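Local coordinates for protein CT_858 (Chlamydia trachomatis, PDB 3DOR) that probably acts as a serine-type endopeptidase that the bacterium secretes, at residues I103-S108 / K183-P188; V283-G286 / S290-V293; E386-N391 / R395-D400. All coordinates share one frame; numbering follows the deposited sequence.

Contact 1: I103-S108 / K183-P188. With SO4 (sulfate ion), chain L.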
loop_
_atom_site.group_PDB
_atom_site.type_symbol
_atom_site.label_atom_id
_atom_site.label_comp_id
_atom_site.label_asym_id
_atom_site.label_seq_id
_atom_site.Cartn_x
_atom_site.Cartn_y
_atom_site.Cartn_z
ATOM N N ILE B 103 26.888 13.809 22.730
ATOM C CA ILE B 103 26.030 14.322 23.789
ATOM C C ILE B 103 25.071 15.302 23.116
ATOM O O ILE B 103 25.509 16.252 22.464
ATOM C CB ILE B 103 26.854 15.084 24.851
ATOM C CG1 ILE B 103 28.016 14.215 25.348
ATOM C CG2 ILE B 103 25.955 15.495 26.006
ATOM C CD1 ILE B 103 27.597 12.887 25.932
ATOM N N MET B 104 23.768 15.079 23.264
ATOM C CA MET B 104 22.794 15.958 22.624
ATOM C C MET B 104 21.870 16.710 23.580
ATOM O O MET B 104 20.666 16.793 23.350
ATOM C CB MET B 104 21.944 15.164 21.626
ATOM C CG MET B 104 22.739 14.459 20.525
ATOM S SD MET B 104 23.553 12.939 21.076
ATOM C CE MET B 104 22.252 11.754 20.827
ATOM N N THR B 105 22.434 17.264 24.645
ATOM C CA THR B 105 21.652 18.020 25.614
ATOM C C THR B 105 22.522 19.134 26.191
ATOM O O THR B 105 23.719 19.182 25.919
ATOM C CB THR B 105 21.139 17.114 26.750
ATOM O OG1 THR B 105 20.396 17.903 27.684
ATOM C CG2 THR B 105 22.290 16.435 27.456
ATOM N N PHE B 106 21.922 20.026 26.979
ATOM C CA PHE B 106 22.657 21.142 27.575
ATOM C C PHE B 106 23.874 20.678 28.364
ATOM O O PHE B 106 23.945 19.539 28.822
ATOM C CB PHE B 106 21.737 21.966 28.483
ATOM C CG PHE B 106 21.218 21.204 29.668
ATOM C CD1 PHE B 106 21.949 21.131 30.852
ATOM C CD2 PHE B 106 20.009 20.523 29.587
ATOM C CE1 PHE B 106 21.477 20.386 31.941
ATOM C CE2 PHE B 106 19.530 19.778 30.664
ATOM C CZ PHE B 106 20.263 19.707 31.842
ATOM N N SER B 107 24.821 21.592 28.526
ATOM C CA SER B 107 26.074 21.341 29.228
ATOM C C SER B 107 25.977 20.536 30.512
ATOM O O SER B 107 25.756 21.105 31.579
ATOM C CB SER B 107 26.752 22.673 29.542
ATOM O OG SER B 107 25.907 23.511 30.317
ATOM N N SER B 108 26.167 19.222 30.422
ATOM C CA SER B 108 26.110 18.395 31.615
ATOM C C SER B 108 27.406 17.616 31.863
ATOM O O SER B 108 28.363 17.716 31.094
ATOM C CB SER B 108 24.915 17.445 31.549
ATOM O OG SER B 108 24.202 17.474 32.778
ATOM N N LYS B 183 17.505 11.483 33.607
ATOM C CA LYS B 183 16.076 11.202 33.515
ATOM C C LYS B 183 15.601 10.893 32.097
ATOM O O LYS B 183 15.820 11.678 31.172
ATOM C CB LYS B 183 15.255 12.376 34.054
ATOM C CG LYS B 183 13.764 12.104 34.007
ATOM C CD LYS B 183 12.931 13.309 34.412
ATOM C CE LYS B 183 11.452 12.930 34.482
ATOM N NZ LYS B 183 10.563 14.105 34.702
ATOM N N TRP B 184 14.942 9.750 31.933
ATOM C CA TRP B 184 14.416 9.367 30.632
ATOM C C TRP B 184 13.463 10.426 30.100
ATOM O O TRP B 184 12.668 11.007 30.848
ATOM C CB TRP B 184 13.627 8.055 30.708
ATOM C CG TRP B 184 14.435 6.800 30.793
ATOM C CD1 TRP B 184 14.645 6.039 31.901
ATOM C CD2 TRP B 184 15.114 6.139 29.716
ATOM N NE1 TRP B 184 15.408 4.943 31.584
ATOM C CE2 TRP B 184 15.711 4.980 30.249
ATOM C CE3 TRP B 184 15.269 6.414 28.349
ATOM C CZ2 TRP B 184 16.458 4.090 29.468
ATOM C CZ3 TRP B 184 16.007 5.531 27.569
ATOM C CH2 TRP B 184 16.592 4.382 28.133
ATOM N N ARG B 185 13.550 10.677 28.801
ATOM C CA ARG B 185 12.648 11.609 28.148
ATOM C C ARG B 185 11.505 10.665 27.777
ATOM O O ARG B 185 11.638 9.846 26.866
ATOM C CB ARG B 185 13.305 12.201 26.904
ATOM C CG ARG B 185 13.501 13.702 26.992
ATOM C CD ARG B 185 14.957 14.123 27.099
ATOM N NE ARG B 185 15.355 14.859 25.904
ATOM C CZ ARG B 185 16.464 15.585 25.790
ATOM N NH1 ARG B 185 17.306 15.688 26.806
ATOM N NH2 ARG B 185 16.738 16.198 24.648
ATOM N N TYR B 186 10.393 10.777 28.498
ATOM C CA TYR B 186 9.250 9.892 28.318
ATOM C C TYR B 186 8.019 10.468 27.624
ATOM O O TYR B 186 7.624 11.611 27.849
ATOM C CB TYR B 186 8.849 9.342 29.694
ATOM C CG TYR B 186 7.734 8.318 29.700
ATOM C CD1 TYR B 186 7.950 7.021 29.248
ATOM C CD2 TYR B 186 6.466 8.642 30.184
ATOM C CE1 TYR B 186 6.935 6.066 29.278
ATOM C CE2 TYR B 186 5.440 7.697 30.219
ATOM C CZ TYR B 186 5.680 6.409 29.765
ATOM O OH TYR B 186 4.671 5.464 29.796
ATOM N N VAL B 187 7.425 9.650 26.767
ATOM C CA VAL B 187 6.212 10.012 26.049
ATOM C C VAL B 187 5.202 8.936 26.438
ATOM O O VAL B 187 5.399 7.755 26.142
ATOM C CB VAL B 187 6.429 10.001 24.509
ATOM C CG1 VAL B 187 5.097 10.148 23.789
ATOM C CG2 VAL B 187 7.357 11.143 24.102
ATOM N N PRO B 188 4.121 9.322 27.143
ATOM C CA PRO B 188 3.109 8.341 27.555
ATOM C C PRO B 188 2.327 7.782 26.371
ATOM O O PRO B 188 2.329 8.361 25.284
ATOM C CB PRO B 188 2.227 9.136 28.517
ATOM C CG PRO B 188 2.311 10.529 27.977
ATOM C CD PRO B 188 3.780 10.672 27.623
HETATM S S SO4 L . 16.716 16.763 30.564
HETATM O O1 SO4 L . 17.614 17.607 31.459
HETATM O O2 SO4 L . 15.586 17.627 30.052
HETATM O O3 SO4 L . 17.478 16.221 29.370
HETATM O O4 SO4 L . 16.225 15.598 31.409
HETATM O O HOH W 1 18.492 18.124 24.239
#

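Contact 2: V283-G286 / S290-V293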
loop_
_atom_site.group_PDB
_atom_site.type_symbol
_atom_site.label_atom_id
_atom_site.label_comp_id
_atom_site.label_asym_id
_atom_site.label_seq_id
_atom_site.Cartn_x
_atom_site.Cartn_y
_atom_site.Cartn_z
ATOM N N VAL B 283 46.680 12.159 -0.436
ATOM C CA VAL B 283 47.114 11.121 0.492
ATOM C C VAL B 283 48.603 10.872 0.240
ATOM O O VAL B 283 49.020 10.699 -0.906
ATOM C CB VAL B 283 46.325 9.818 0.260
ATOM C CG1 VAL B 283 46.897 8.697 1.113
ATOM C CG2 VAL B 283 44.857 10.038 0.601
ATOM N N THR B 284 49.409 10.863 1.296
ATOM C CA THR B 284 50.842 10.656 1.121
ATOM C C THR B 284 51.309 9.331 1.714
ATOM O O THR B 284 50.854 8.930 2.780
ATOM C CB THR B 284 51.641 11.798 1.759
ATOM O OG1 THR B 284 51.534 11.717 3.183
ATOM C CG2 THR B 284 51.089 13.138 1.314
ATOM N N ASP B 285 52.216 8.651 1.018
ATOM C CA ASP B 285 52.725 7.372 1.493
ATOM C C ASP B 285 53.886 7.543 2.471
ATOM O O ASP B 285 54.213 8.665 2.858
ATOM C CB ASP B 285 53.135 6.486 0.310
ATOM C CG ASP B 285 54.361 6.995 -0.425
ATOM O OD1 ASP B 285 54.620 6.483 -1.532
ATOM O OD2 ASP B 285 55.074 7.880 0.091
ATOM N N GLY B 286 54.495 6.427 2.868
ATOM C CA GLY B 286 55.598 6.462 3.821
ATOM C C GLY B 286 56.858 7.150 3.324
ATOM O O GLY B 286 57.739 7.504 4.109
ATOM N N SER B 290 52.920 12.028 -2.679
ATOM C CA SER B 290 51.488 12.343 -2.604
ATOM C C SER B 290 50.666 11.886 -3.793
ATOM O O SER B 290 51.117 11.943 -4.934
ATOM C CB SER B 290 51.266 13.843 -2.406
ATOM O OG SER B 290 51.808 14.260 -1.166
ATOM N N HIS B 291 49.441 11.461 -3.497
ATOM C CA HIS B 291 48.490 10.969 -4.481
ATOM C C HIS B 291 47.153 11.672 -4.277
ATOM O O HIS B 291 46.772 11.960 -3.145
ATOM C CB HIS B 291 48.259 9.471 -4.282
ATOM C CG HIS B 291 49.481 8.631 -4.469
ATOM N ND1 HIS B 291 50.014 8.360 -5.711
ATOM C CD2 HIS B 291 50.266 7.988 -3.572
ATOM C CE1 HIS B 291 51.076 7.583 -5.570
ATOM N NE2 HIS B 291 51.250 7.344 -4.283
ATOM N N LYS B 292 46.437 11.946 -5.362
ATOM C CA LYS B 292 45.130 12.578 -5.239
ATOM C C LYS B 292 44.123 11.448 -5.092
ATOM O O LYS B 292 44.097 10.519 -5.892
ATOM C CB LYS B 292 44.808 13.430 -6.470
ATOM C CG LYS B 292 45.836 14.523 -6.732
ATOM C CD LYS B 292 45.231 15.716 -7.459
ATOM C CE LYS B 292 44.730 15.351 -8.831
ATOM N NZ LYS B 292 44.053 16.501 -9.503
ATOM N N VAL B 293 43.310 11.513 -4.051
ATOM C CA VAL B 293 42.338 10.458 -3.817
ATOM C C VAL B 293 40.937 10.987 -3.574
ATOM O O VAL B 293 40.741 11.953 -2.844
ATOM C CB VAL B 293 42.770 9.585 -2.609
ATOM C CG1 VAL B 293 41.724 8.506 -2.329
ATOM C CG2 VAL B 293 44.139 8.948 -2.897
HETATM O O HOH W 2 52.426 5.299 -2.955
#

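Contact 3: E386-N391 / R395-D400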
loop_
_atom_site.group_PDB
_atom_site.type_symbol
_atom_site.label_atom_id
_atom_site.label_comp_id
_atom_site.label_asym_id
_atom_site.label_seq_id
_atom_site.Cartn_x
_atom_site.Cartn_y
_atom_site.Cartn_z
ATOM N N GLU B 386 6.452 -8.013 -24.427
ATOM C CA GLU B 386 6.098 -8.930 -25.496
ATOM C C GLU B 386 6.720 -8.583 -26.851
ATOM O O GLU B 386 7.385 -9.423 -27.462
ATOM C CB GLU B 386 4.578 -8.987 -25.627
ATOM C CG GLU B 386 4.067 -10.172 -26.423
ATOM C CD GLU B 386 2.555 -10.215 -26.478
ATOM O OE1 GLU B 386 1.922 -10.160 -25.398
ATOM O OE2 GLU B 386 2.001 -10.305 -27.598
ATOM N N ASN B 387 6.529 -7.349 -27.310
ATOM C CA ASN B 387 7.056 -6.954 -28.613
ATOM C C ASN B 387 8.263 -6.023 -28.623
ATOM O O ASN B 387 8.385 -5.161 -29.501
ATOM C CB ASN B 387 5.935 -6.339 -29.450
ATOM C CG ASN B 387 4.812 -7.318 -29.718
ATOM O OD1 ASN B 387 3.658 -7.055 -29.390
ATOM N ND2 ASN B 387 5.147 -8.461 -30.314
ATOM N N VAL B 388 9.160 -6.199 -27.659
ATOM C CA VAL B 388 10.358 -5.379 -27.588
ATOM C C VAL B 388 11.507 -6.170 -28.193
ATOM O O VAL B 388 11.888 -7.216 -27.665
ATOM C CB VAL B 388 10.693 -5.005 -26.127
ATOM C CG1 VAL B 388 12.061 -4.348 -26.046
ATOM C CG2 VAL B 388 9.639 -4.061 -25.592
ATOM N N ASP B 389 12.045 -5.676 -29.307
ATOM C CA ASP B 389 13.156 -6.340 -29.993
ATOM C C ASP B 389 14.337 -5.397 -30.200
ATOM O O ASP B 389 15.362 -5.804 -30.745
ATOM C CB ASP B 389 12.735 -6.857 -31.380
ATOM C CG ASP B 389 11.293 -7.306 -31.433
ATOM O OD1 ASP B 389 10.886 -8.117 -30.575
ATOM O OD2 ASP B 389 10.569 -6.851 -32.348
ATOM N N THR B 390 14.195 -4.142 -29.785
ATOM C CA THR B 390 15.271 -3.166 -29.965
ATOM C C THR B 390 15.489 -2.290 -28.733
ATOM O O THR B 390 14.664 -2.265 -27.810
ATOM C CB THR B 390 14.969 -2.225 -31.141
ATOM O OG1 THR B 390 13.911 -1.334 -30.771
ATOM C CG2 THR B 390 14.529 -3.020 -32.370
ATOM N N ASN B 391 16.603 -1.557 -28.735
ATOM C CA ASN B 391 16.916 -0.668 -27.633
ATOM C C ASN B 391 15.862 0.420 -27.483
ATOM O O ASN B 391 15.369 0.660 -26.381
ATOM C CB ASN B 391 18.289 -0.015 -27.829
ATOM C CG ASN B 391 19.429 -1.002 -27.699
ATOM O OD1 ASN B 391 19.410 -1.882 -26.836
ATOM N ND2 ASN B 391 20.441 -0.854 -28.549
ATOM N N ARG B 395 13.561 1.244 -24.183
ATOM C CA ARG B 395 13.458 2.535 -23.515
ATOM C C ARG B 395 12.027 3.045 -23.479
ATOM O O ARG B 395 11.618 3.696 -22.516
ATOM C CB ARG B 395 14.365 3.561 -24.193
ATOM C CG ARG B 395 15.815 3.485 -23.750
ATOM C CD ARG B 395 16.663 4.478 -24.519
ATOM N NE ARG B 395 17.485 3.805 -25.515
ATOM C CZ ARG B 395 17.565 4.165 -26.788
ATOM N NH1 ARG B 395 16.867 5.202 -27.232
ATOM N NH2 ARG B 395 18.343 3.481 -27.618
ATOM N N LEU B 396 11.260 2.752 -24.522
ATOM C CA LEU B 396 9.866 3.188 -24.557
ATOM C C LEU B 396 9.025 2.431 -23.528
ATOM O O LEU B 396 8.190 3.014 -22.830
ATOM C CB LEU B 396 9.273 2.980 -25.955
ATOM C CG LEU B 396 7.767 3.245 -26.076
ATOM C CD1 LEU B 396 7.431 4.619 -25.501
ATOM C CD2 LEU B 396 7.342 3.160 -27.537
ATOM N N ALA B 397 9.251 1.129 -23.427
ATOM C CA ALA B 397 8.496 0.308 -22.493
ATOM C C ALA B 397 8.906 0.469 -21.024
ATOM O O ALA B 397 8.060 0.456 -20.124
ATOM C CB ALA B 397 8.616 -1.163 -22.901
ATOM N N LEU B 398 10.201 0.645 -20.789
ATOM C CA LEU B 398 10.725 0.736 -19.432
ATOM C C LEU B 398 11.193 2.108 -18.968
ATOM O O LEU B 398 11.298 2.355 -17.766
ATOM C CB LEU B 398 11.875 -0.262 -19.296
ATOM C CG LEU B 398 11.465 -1.706 -19.563
ATOM C CD1 LEU B 398 12.686 -2.588 -19.795
ATOM C CD2 LEU B 398 10.646 -2.196 -18.385
ATOM N N GLY B 399 11.462 2.999 -19.918
ATOM C CA GLY B 399 11.958 4.323 -19.582
ATOM C C GLY B 399 13.434 4.311 -19.939
ATOM O O GLY B 399 13.992 3.235 -20.167
ATOM N N ASP B 400 14.073 5.476 -20.001
ATOM C CA ASP B 400 15.489 5.525 -20.350
ATOM C C ASP B 400 16.357 4.842 -19.298
ATOM O O ASP B 400 17.451 4.373 -19.602
ATOM C CB ASP B 400 15.954 6.971 -20.554
ATOM C CG ASP B 400 15.343 7.618 -21.803
ATOM O OD1 ASP B 400 14.963 6.886 -22.744
ATOM O OD2 ASP B 400 15.264 8.866 -21.847
#

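Contact 1: I103-S108 / K183-P188
Arg185 reaches Thr105 through a chain bent at chi2 (111°) and bent again at chi3. Thr105 turns its hydroxyl branch to the arginine: with chi1 at 179°, OG1 stands opposite the backbone N and beside the carbonyl carbon. The two side chains cross obliquely. OG1 lies in the guanidinium plane, at its edge, but it is 3.9 Å from Arg185 NH1 and makes no hydrogen bond to it. No direct hydrogen bond joins the two segments, and the CA atoms of Thr105 and Arg185 are 11.3 Å apart.

A water bridges the gap, and a sulfate ion lies in it. The water sits at the guanidinium edge, also in plane. It accepts a bond of 2.6 Å from Arg185 NH2 and donates one of 2.7 Å to Met104 O. The sulfate, probably from the crystallisation liquor, takes the other terminal nitrogen. Its O3 is 2.6 Å from Arg185 NH1, but the bond is weak, with an angle of only 117° at the hydrogen. The Phe106 ring presents its edge to the same ion, and CE2 lies 3.0 Å from sulfate O1.

Both segments belong to the PDZ domain. Strand 83-92 pairs with strands 98-103 and 177-187, and the backbones of Met104 and Arg185 bond to its residues Pro87 and Tyr85. The Arg185 side chain also rests on Pro87.

The contact is a small one at the surface. The sulfate probably offsets part of the arginine charge, so the guanidinium position may owe something to the crystallisation conditions.

Contact 2: V283-G286 / S290-V293
Val283 and His291 grip each other through both of their backbone polar groups. Val283 N donates a hydrogen bond to His291 O at 2.7 Å, nearly straight (167°). The return bond from His291 N to Val283 O, also 2.7 Å, is more bent (151°). Val283 O also receives a CA-H contact from Ser290 CA at 3.4 Å. CG2 of Val283 packs on CG2 of Val293 at 3.7 Å; each stands beside its own backbone N, opposite the carbonyl carbon, which turns the methyls together. Thr284 and Ser290 form the next pair, non-hydrogen-bonded, with side chains on the face opposite Val283 and His291.

A water extends the contact beyond the strand end. It donates to Asp285 OD1 at 2.9 Å and is 2.7 Å from His291 NE2, also a hydrogen bond. Asp285 OD2 accepts from the backbone N of Asp287, an Asx turn, and from that of Lys289. His291 ND1 bonds to Glu332 OE1, which probably limits the ring's rotation. From helix 549-564, Lys556 and Cys560 touch Val283, Cys560 touches Asp285 and Ile563 touches His291.

The whole is an antiparallel beta hairpin with a five-residue connection, in a mixed sheet where strand 290-297, overlapping the S41 peptidase region, runs beside parallel strand 333-337.

Contact 3: E386-N391 / R395-D400
Asn391 and Arg395 are linked by an i to i+4 helical bond, Arg395 N to Asn391 O at 2.9 Å, with an angle of 167° at the hydrogen. The Arg395 side chain then folds back over the same peptide. A bend at chi3 (-106°) turns the guanidinium so that one of its faces lies over Asn391 O. The terminal nitrogen NH2 comes alongside the Asn391 CB at 3.5 Å, a packing contact and not a polar bond. The amide of Asn391 points away from the arginine. Its OD1 accepts from the backbone N of Leu409, the first residue of helix 409-428.

The two segments hold the first and last parts of a short helix, 391-398, with the loop that leads into it. Thr390 is the N-cap, and its OG1 accepts from Glu393 N. Glu393 in turn sends OE2 back to Asp389 N, so two side-chain oxygens hold backbone N-H groups on either side of the cap residue. At the other end Gly399 N still bonds to Arg395 O at 2.7 Å, but Gly399 has positive phi and breaks the helix.

The second touch is apolar. Val388 aims CG2 at the Ala397 CB, and the two methyls are 4.1 Å apart. With CG1 opposite the backbone N (chi1 171°), CG2 is left beside that N and reaches Ala397. Val388 is buried, and Leu409 and Ala412 of helix 409-428 also touch it. Ala397 meets Leu384 and Leu385, at the end of helix 372-384 and just past it.

From the N terminus, contact 1 comes first. It closes a long loop of 74 residues, which holds both strands and helices of the PDZ domain, and brings the loop after strand 98-103 to strand 177-187. Contact 2 follows and closes the short connection, 285-289, of a hairpin in the mixed sheet. Contact 3 comes last and spans only three helical residues. It sets the loop after helix 372-384 against helix 391-398, in a helical part of the S41 peptidase region. The three are in series along the chain, and none encloses, crosses or touches another. Contacts 1 and 3 lie on opposite sides of the chain's centre.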